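Local coordinates for NAD-dependent epimerase/dehydratase (Methanobrevibacter ruminantium, PDB 6DNT), which probably interconverts UDP-N-acetylglucosamine and its 4-epimer with the help of bound NAD, and here also holds the bacterial cell-wall intermediate UDP-N-acetylmuramic acid, at residues A55-N60 and E82-I87; L165-N170 and V268-L273. One frame throughout, in Å; residues are numbered along the deposited sequence.

Overall arrangement
Both contacts bear on the large mixed sheet that carries the NAD site, but on opposite sides of the chain's centre, with their own centres 31 Å apart and their nearest atoms about 14 Å apart. Contact 1 (55-60 with 82-87) belongs to the first part of the nucleotide-binding fold: the side chain of Leu84 is about 10 Å from that of Asp66, an NAD-binding residue. Contact 2 (165-170 with 268-273) ties a loop to strand 267-271; the side chain of Leu165 lies about 8 Å from the bound UDP-N-acetylmuramic acid, and that of Asn270 about 10 Å from the NAD. Neither contact touches a ligand, and along the chain they follow one another.

Contact 1: residues A55-N60 and E82-I87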
ATOM      1  N   ALA A  55     -18.537  -9.085 -22.957  1.00 16.39           N
ATOM      2  CA  ALA A  55     -17.629  -9.935 -23.716  1.00 17.17           C
ATOM      3  C   ALA A  55     -17.618 -11.389 -23.233  1.00 17.59           C
ATOM      4  O   ALA A  55     -17.249 -12.291 -23.994  1.00 19.89           O
ATOM      5  CB  ALA A  55     -16.227  -9.361 -23.680  1.00 17.03           C
ATOM      6  N   LEU A  56     -18.014 -11.619 -21.984  1.00 17.30           N
ATOM      7  CA  LEU A  56     -17.986 -12.964 -21.398  1.00 17.21           C
ATOM      8  C   LEU A  56     -19.334 -13.680 -21.344  1.00 16.65           C
ATOM      9  O   LEU A  56     -19.373 -14.907 -21.231  1.00 16.98           O
ATOM     10  CB  LEU A  56     -17.440 -12.878 -19.974  1.00 17.31           C
ATOM     11  CG  LEU A  56     -15.961 -12.510 -19.859  1.00 18.37           C
ATOM     12  CD1 LEU A  56     -15.570 -12.408 -18.400  1.00 19.03           C
ATOM     13  CD2 LEU A  56     -15.094 -13.525 -20.593  1.00 19.37           C
ATOM     14  N   ILE A  57     -20.420 -12.918 -21.359  1.00 16.56           N
ATOM     15  CA  ILE A  57     -21.722 -13.427 -20.927  1.00 16.58           C
ATOM     16  C   ILE A  57     -22.335 -14.515 -21.827  1.00 17.42           C
ATOM     17  O   ILE A  57     -23.101 -15.354 -21.336  1.00 17.70           O
ATOM     18  CB  ILE A  57     -22.727 -12.267 -20.721  1.00 16.24           C
ATOM     19  CG1 ILE A  57     -23.953 -12.712 -19.906  1.00 16.32           C
ATOM     20  CG2 ILE A  57     -23.148 -11.636 -22.053  1.00 16.33           C
ATOM     21  CD1 ILE A  57     -23.655 -13.237 -18.518  1.00 16.45           C
ATOM     22  N   ASP A  58     -22.025 -14.508 -23.118  1.00 19.01           N
ATOM     23  CA  ASP A  58     -22.619 -15.510 -24.018  1.00 21.07           C
ATOM     24  C   ASP A  58     -22.118 -16.911 -23.725  1.00 21.77           C
ATOM     25  O   ASP A  58     -22.894 -17.871 -23.815  1.00 21.98           O
ATOM     26  CB  ASP A  58     -22.378 -15.170 -25.494  1.00 22.70           C
ATOM     27  CG  ASP A  58     -23.286 -14.060 -25.999  1.00 24.37           C
ATOM     28  OD1 ASP A  58     -24.313 -13.738 -25.361  1.00 24.51           O
ATOM     29  OD2 ASP A  58     -22.974 -13.510 -27.072  1.00 29.61           O
ATOM     30  N   ASP A  59     -20.850 -17.034 -23.344  1.00 21.23           N
ATOM     31  CA  ASP A  59     -20.219 -18.339 -23.182  1.00 22.53           C
ATOM     32  C   ASP A  59     -19.857 -18.703 -21.740  1.00 20.31           C
ATOM     33  O   ASP A  59     -19.305 -19.781 -21.501  1.00 20.06           O
ATOM     34  CB  ASP A  59     -18.980 -18.411 -24.086  1.00 25.21           C
ATOM     35  CG  ASP A  59     -19.332 -18.309 -25.566  1.00 29.01           C
ATOM     36  OD1 ASP A  59     -20.276 -18.995 -26.008  1.00 32.61           O
ATOM     37  OD2 ASP A  59     -18.679 -17.527 -26.287  1.00 33.54           O
ATOM     38  N   ASN A  60     -20.180 -17.834 -20.774  1.00 17.84           N
ATOM     39  CA  ASN A  60     -19.810 -18.065 -19.374  1.00 17.15           C
ATOM     40  C   ASN A  60     -20.889 -17.594 -18.430  1.00 16.59           C
ATOM     41  O   ASN A  60     -21.645 -16.675 -18.740  1.00 17.80           O
ATOM     42  CB  ASN A  60     -18.528 -17.306 -19.029  1.00 17.07           C
ATOM     43  CG  ASN A  60     -17.387 -17.653 -19.953  1.00 17.62           C
ATOM     44  OD1 ASN A  60     -16.729 -18.676 -19.772  1.00 18.86           O
ATOM     45  ND2 ASN A  60     -17.162 -16.828 -20.958  1.00 18.12           N
ATOM     46  N   GLU A  82     -29.564 -15.026 -19.769  1.00 17.99           N
ATOM     47  CA  GLU A  82     -29.689 -16.295 -19.026  1.00 19.45           C
ATOM     48  C   GLU A  82     -28.488 -16.665 -18.130  1.00 17.90           C
ATOM     49  O   GLU A  82     -28.669 -17.207 -17.067  1.00 17.28           O
ATOM     50  CB  GLU A  82     -30.066 -17.455 -19.969  1.00 21.94           C
ATOM     51  CG  GLU A  82     -31.565 -17.533 -20.279  0.70 24.98           C
ATOM     52  CD  GLU A  82     -32.457 -17.750 -19.048  0.70 27.04           C
ATOM     53  OE1 GLU A  82     -32.070 -18.499 -18.126  0.70 29.05           O
ATOM     54  OE2 GLU A  82     -33.560 -17.164 -18.999  0.70 28.50           O
ATOM     55  N   ASN A  83     -27.279 -16.329 -18.561  1.00 16.47           N
ATOM     56  CA  ASN A  83     -26.056 -16.591 -17.812  1.00 16.13           C
ATOM     57  C   ASN A  83     -25.729 -15.588 -16.704  1.00 14.94           C
ATOM     58  O   ASN A  83     -24.739 -15.783 -15.995  1.00 14.12           O
ATOM     59  CB  ASN A  83     -24.877 -16.674 -18.776  1.00 16.95           C
ATOM     60  CG  ASN A  83     -24.945 -17.887 -19.677  1.00 18.40           C
ATOM     61  OD1 ASN A  83     -25.684 -18.836 -19.400  1.00 20.18           O
ATOM     62  ND2 ASN A  83     -24.154 -17.881 -20.743  1.00 18.45           N
ATOM     63  N   LEU A  84     -26.537 -14.544 -16.552  1.00 14.03           N
ATOM     64  CA  LEU A  84     -26.211 -13.447 -15.646  1.00 14.08           C
ATOM     65  C   LEU A  84     -26.838 -13.601 -14.285  1.00 14.07           C
ATOM     66  O   LEU A  84     -28.003 -13.969 -14.172  1.00 13.97           O
ATOM     67  CB  LEU A  84     -26.682 -12.126 -16.246  1.00 14.30           C
ATOM     68  CG  LEU A  84     -26.323 -10.861 -15.476  1.00 14.76           C
ATOM     69  CD1 LEU A  84     -24.813 -10.691 -15.441  1.00 15.11           C
ATOM     70  CD2 LEU A  84     -27.006  -9.681 -16.131  1.00 15.23           C
ATOM     71  N   THR A  85     -26.058 -13.278 -13.250  1.00 13.75           N
ATOM     72  CA  THR A  85     -26.555 -13.052 -11.918  1.00 13.85           C
ATOM     73  C   THR A  85     -26.058 -11.693 -11.451  1.00 14.29           C
ATOM     74  O   THR A  85     -24.900 -11.361 -11.651  1.00 14.28           O
ATOM     75  CB  THR A  85     -26.067 -14.160 -10.954  1.00 14.58           C
ATOM     76  OG1 THR A  85     -26.725 -15.394 -11.295  1.00 14.63           O
ATOM     77  CG2 THR A  85     -26.354 -13.804  -9.509  1.00 14.83           C
ATOM     78  N   ILE A  86     -26.928 -10.919 -10.827  1.00 14.71           N
ATOM     79  CA  ILE A  86     -26.546  -9.626 -10.276  1.00 15.46           C
ATOM     80  C   ILE A  86     -26.837  -9.625  -8.796  1.00 15.14           C
ATOM     81  O   ILE A  86     -27.967  -9.912  -8.379  1.00 14.72           O
ATOM     82  CB  ILE A  86     -27.299  -8.456 -10.927  1.00 16.46           C
ATOM     83  CG1 ILE A  86     -27.144  -8.587 -12.443  0.70 17.82           C
ATOM     84  CG2 ILE A  86     -26.755  -7.108 -10.412  1.00 16.95           C
ATOM     85  CD1 ILE A  86     -28.033  -7.686 -13.237  0.70 19.05           C
ATOM     86  N   ILE A  87     -25.821  -9.250  -8.020  1.00 14.35           N
ATOM     87  CA  ILE A  87     -25.924  -9.110  -6.577  1.00 14.62           C
ATOM     88  C   ILE A  87     -25.710  -7.637  -6.296  1.00 14.90           C
ATOM     89  O   ILE A  87     -24.606  -7.123  -6.506  1.00 13.85           O
ATOM     90  CB  ILE A  87     -24.869  -9.978  -5.843  1.00 14.79           C
ATOM     91  CG1 ILE A  87     -25.019 -11.450  -6.270  1.00 14.94           C
ATOM     92  CG2 ILE A  87     -25.032  -9.805  -4.340  1.00 15.25           C
ATOM     93  CD1 ILE A  87     -24.015 -12.429  -5.674  1.00 15.01           C
TER
HETATM   94  O   HOH W   1     -23.728 -20.370 -22.210  0.50 23.59           O
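The chain leaving helix 47-56 passes the start of strand 84-87 with its closest approach at Ile57 and Asn83, whose CA atoms are 6.2 Å apart. This is a corner of the Rossmann-type fold of the NAD-dependent epimerase family: strand 61-65, which follows the helix, pairs in parallel with strand 84-87. Asparagine suits the place because its short amide can reach into the turn and donate to a backbone carbonyl and to a water. Asn83 ND2 gives a hydrogen bond of 2.8 Å to Ile57 O, with an N-H...O angle of 159°; the acceptor lies close to the amide plane, while the donor is tilted 17° from the carbonyl plane. Ile57 supplies the apolar side of the contact. With CG1 anti to the backbone N (chi1 -164°), its CD1 reaches across to Asn83 CB at 3.7 Å and to Leu84 CB at 3.9 Å, and the side chain also packs on Val62. Within the turn, Asn60 ND2 donates to Leu56 O at 2.9 Å, meeting a lone pair in the carbonyl plane, and Met34 O is a further acceptor for this amide. Water 1 donates to Asp58 O at 3.1 Å and accepts from Asn83 ND2 at 2.9 Å.

Contact 2: residues L165-N170 and V268-L273; sequences LKESEN and VINVAL
Glu167 and Asn270 reach for each other from opposite directions, and their flat ends lie stacked, the carboxylate and amide planes only 13° apart. The carboxylate lies over the amide, Glu167 CD 3.6 Å from Asn270 ND2, and its OE2 reaches on over the base of the side chain to the backbone: Glu167 OE2 accepts from Asn270 N at 2.8 Å, with an almost straight N-H...O angle of 178°, through its anti lone pair, the one facing away from OE1. A bend at chi2 (91°) turns the carboxylate onto this N-H, and the glutamate has the length to bring it there from the loop. OE1 is held separately by Asn315 ND2, so both oxygens are engaged and the rotation of the group is fixed. Water 2 lies within hydrogen-bonding distance of OE2 and of Asn270 O.

Strand 267-271 is here a neighbour of strand 199-208 in the mixed sheet of this extended short-chain dehydrogenase/reductase (Rossmann-type) fold, while Glu167 stands in a type I beta turn from Lys166 to Glu169, in the loop between strand 147-153 and helix 176-195. The turn is closed by Glu169 N on Lys166 O at 3.1 Å, and Arg203 of the adjoining strand reaches the carbonyl of Glu167.

An asparagine suits position 270 because its amide can serve several partners in a buried place. Its OD1 is hydrogen-bonded to the hydroxyl of Tyr157. Asn270 ND2 donates to Asp312 O and makes a weak, strongly bent bond to Leu165 O at 2.9 Å. Lower on the glutamate, Glu167 CB rests against Val268 CG1 at 4.1 Å.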
ATOM      1  N   LEU A 165       6.785   4.868 -19.436  1.00 15.76           N
ATOM      2  CA  LEU A 165       6.866   4.368 -18.058  1.00 15.00           C
ATOM      3  C   LEU A 165       6.851   2.858 -18.011  1.00 14.78           C
ATOM      4  O   LEU A 165       5.906   2.225 -18.470  1.00 14.35           O
ATOM      5  CB  LEU A 165       5.705   4.889 -17.212  1.00 14.74           C
ATOM      6  CG  LEU A 165       5.682   6.406 -17.046  1.00 15.12           C
ATOM      7  CD1 LEU A 165       4.315   6.875 -16.578  1.00 15.95           C
ATOM      8  CD2 LEU A 165       6.782   6.850 -16.095  1.00 15.77           C
ATOM      9  N   LYS A 166       7.908   2.286 -17.449  1.00 14.89           N
ATOM     10  CA  LYS A 166       8.002   0.847 -17.288  1.00 16.37           C
ATOM     11  C   LYS A 166       7.366   0.453 -15.963  1.00 15.39           C
ATOM     12  O   LYS A 166       7.357   1.236 -15.016  1.00 14.85           O
ATOM     13  CB  LYS A 166       9.458   0.407 -17.335  1.00 18.17           C
ATOM     14  CG  LYS A 166      10.108   0.665 -18.681  1.00 20.08           C
ATOM     15  CD  LYS A 166      11.511   0.081 -18.761  1.00 22.80           C
ATOM     16  CE  LYS A 166      12.514   0.845 -17.913  1.00 24.57           C
ATOM     17  NZ  LYS A 166      12.649   2.282 -18.303  1.00 26.65           N
ATOM     18  N   GLU A 167       6.861  -0.774 -15.892  1.00 15.46           N
ATOM     19  CA  GLU A 167       6.208  -1.264 -14.674  1.00 15.67           C
ATOM     20  C   GLU A 167       7.148  -1.306 -13.481  1.00 16.28           C
ATOM     21  O   GLU A 167       6.702  -1.222 -12.347  1.00 16.85           O
ATOM     22  CB  GLU A 167       5.593  -2.650 -14.884  1.00 15.62           C
ATOM     23  CG  GLU A 167       4.404  -2.673 -15.841  1.00 15.95           C
ATOM     24  CD  GLU A 167       4.774  -2.923 -17.297  1.00 16.00           C
ATOM     25  OE1 GLU A 167       5.982  -2.855 -17.665  1.00 16.66           O
ATOM     26  OE2 GLU A 167       3.840  -3.178 -18.087  1.00 15.73           O
ATOM     27  N   SER A 168       8.445  -1.418 -13.738  1.00 16.29           N
ATOM     28  CA  SER A 168       9.465  -1.420 -12.686  1.00 17.41           C
ATOM     29  C   SER A 168       9.701  -0.088 -11.973  1.00 17.31           C
ATOM     30  O   SER A 168      10.436  -0.054 -10.994  1.00 17.72           O
ATOM     31  CB  SER A 168      10.793  -1.922 -13.274  1.00 17.54           C
ATOM     32  OG  SER A 168      11.163  -1.145 -14.402  1.00 18.63           O
ATOM     33  N   GLU A 169       9.130   1.020 -12.461  1.00 17.10           N
ATOM     34  CA  GLU A 169       9.239   2.288 -11.752  1.00 17.63           C
ATOM     35  C   GLU A 169       8.659   2.168 -10.333  1.00 18.16           C
ATOM     36  O   GLU A 169       7.709   1.412 -10.099  1.00 18.38           O
ATOM     37  CB  GLU A 169       8.543   3.421 -12.517  1.00 17.67           C
ATOM     38  CG  GLU A 169       9.159   3.778 -13.874  1.00 18.56           C
ATOM     39  CD  GLU A 169      10.565   4.365 -13.786  1.00 19.69           C
ATOM     40  OE1 GLU A 169      10.828   5.219 -12.922  1.00 21.16           O
ATOM     41  OE2 GLU A 169      11.408   3.966 -14.610  1.00 21.97           O
ATOM     42  N   ASN A 170       9.252   2.891  -9.393  1.00 18.24           N
ATOM     43  CA  ASN A 170       8.730   2.969  -8.038  1.00 19.45           C
ATOM     44  C   ASN A 170       7.380   3.673  -8.026  1.00 17.33           C
ATOM     45  O   ASN A 170       7.055   4.454  -8.921  1.00 17.66           O
ATOM     46  CB  ASN A 170       9.689   3.735  -7.127  1.00 21.96           C
ATOM     47  CG  ASN A 170      10.913   2.922  -6.748  1.00 25.62           C
ATOM     48  OD1 ASN A 170      12.039   3.369  -6.919  1.00 31.16           O
ATOM     49  ND2 ASN A 170      10.695   1.734  -6.208  1.00 31.22           N
ATOM     50  N   VAL A 268       2.279  -7.448 -12.778  1.00 15.00           N
ATOM     51  CA  VAL A 268       1.673  -6.145 -13.079  1.00 15.51           C
ATOM     52  C   VAL A 268       2.011  -5.763 -14.515  1.00 15.04           C
ATOM     53  O   VAL A 268       3.151  -5.961 -14.951  1.00 16.18           O
ATOM     54  CB  VAL A 268       2.088  -5.052 -12.057  1.00 16.69           C
ATOM     55  CG1 VAL A 268       3.596  -4.834 -12.004  1.00 18.35           C
ATOM     56  CG2 VAL A 268       1.384  -3.735 -12.347  1.00 16.98           C
ATOM     57  N   ILE A 269       1.017  -5.260 -15.251  0.70 14.67           N
ATOM     58  CA  ILE A 269       1.177  -4.922 -16.672  0.70 14.79           C
ATOM     59  C   ILE A 269       0.473  -3.594 -16.956  0.70 14.02           C
ATOM     60  O   ILE A 269      -0.666  -3.410 -16.560  0.70 13.55           O
ATOM     61  CB  ILE A 269       0.552  -6.001 -17.591  0.70 15.84           C
ATOM     62  CG1 ILE A 269       1.167  -7.382 -17.335  0.70 16.51           C
ATOM     63  CG2 ILE A 269       0.722  -5.632 -19.055  0.70 17.09           C
ATOM     64  CD1 ILE A 269       0.413  -8.504 -18.022  0.70 16.62           C
ATOM     65  N   ASN A 270       1.159  -2.681 -17.638  1.00 13.31           N
ATOM     66  CA  ASN A 270       0.533  -1.451 -18.158  1.00 12.93           C
ATOM     67  C   ASN A 270      -0.432  -1.788 -19.294  1.00 12.85           C
ATOM     68  O   ASN A 270      -0.101  -2.598 -20.165  1.00 13.15           O
ATOM     69  CB  ASN A 270       1.575  -0.496 -18.745  1.00 12.48           C
ATOM     70  CG  ASN A 270       2.483   0.107 -17.709  1.00 12.21           C
ATOM     71  OD1 ASN A 270       2.103   0.315 -16.565  1.00 12.18           O
ATOM     72  ND2 ASN A 270       3.702   0.438 -18.126  1.00 11.94           N
ATOM     73  N   VAL A 271      -1.603  -1.161 -19.324  1.00 12.18           N
ATOM     74  CA  VAL A 271      -2.510  -1.327 -20.454  1.00 12.42           C
ATOM     75  C   VAL A 271      -2.764   0.041 -21.073  1.00 12.57           C
ATOM     76  O   VAL A 271      -3.384   0.913 -20.469  1.00 12.01           O
ATOM     77  CB  VAL A 271      -3.838  -2.029 -20.093  1.00 12.91           C
ATOM     78  CG1 VAL A 271      -4.545  -2.476 -21.375  1.00 13.39           C
ATOM     79  CG2 VAL A 271      -3.572  -3.233 -19.211  1.00 13.45           C
ATOM     80  N   ALA A 272      -2.248   0.208 -22.290  1.00 12.68           N
ATOM     81  CA  ALA A 272      -2.261   1.469 -23.007  1.00 13.41           C
ATOM     82  C   ALA A 272      -1.829   1.174 -24.443  1.00 14.40           C
ATOM     83  O   ALA A 272      -1.655   0.006 -24.787  1.00 14.25           O
ATOM     84  CB  ALA A 272      -1.292   2.440 -22.357  1.00 13.50           C
ATOM     85  N   LEU A 273      -1.626   2.216 -25.255  1.00 15.52           N
ATOM     86  CA  LEU A 273      -1.053   2.039 -26.602  1.00 16.76           C
ATOM     87  C   LEU A 273       0.429   2.373 -26.715  1.00 16.85           C
ATOM     88  O   LEU A 273       1.057   2.009 -27.707  1.00 17.60           O
ATOM     89  CB  LEU A 273      -1.834   2.865 -27.616  1.00 17.90           C
ATOM     90  CG  LEU A 273      -3.299   2.521 -27.817  1.00 19.16           C
ATOM     91  CD1 LEU A 273      -3.856   3.261 -29.028  1.00 19.83           C
ATOM     92  CD2 LEU A 273      -3.492   1.025 -27.999  1.00 19.65           C
TER
HETATM   93  O   HOH W   2       2.690  -3.417 -20.698  1.00 19.84           O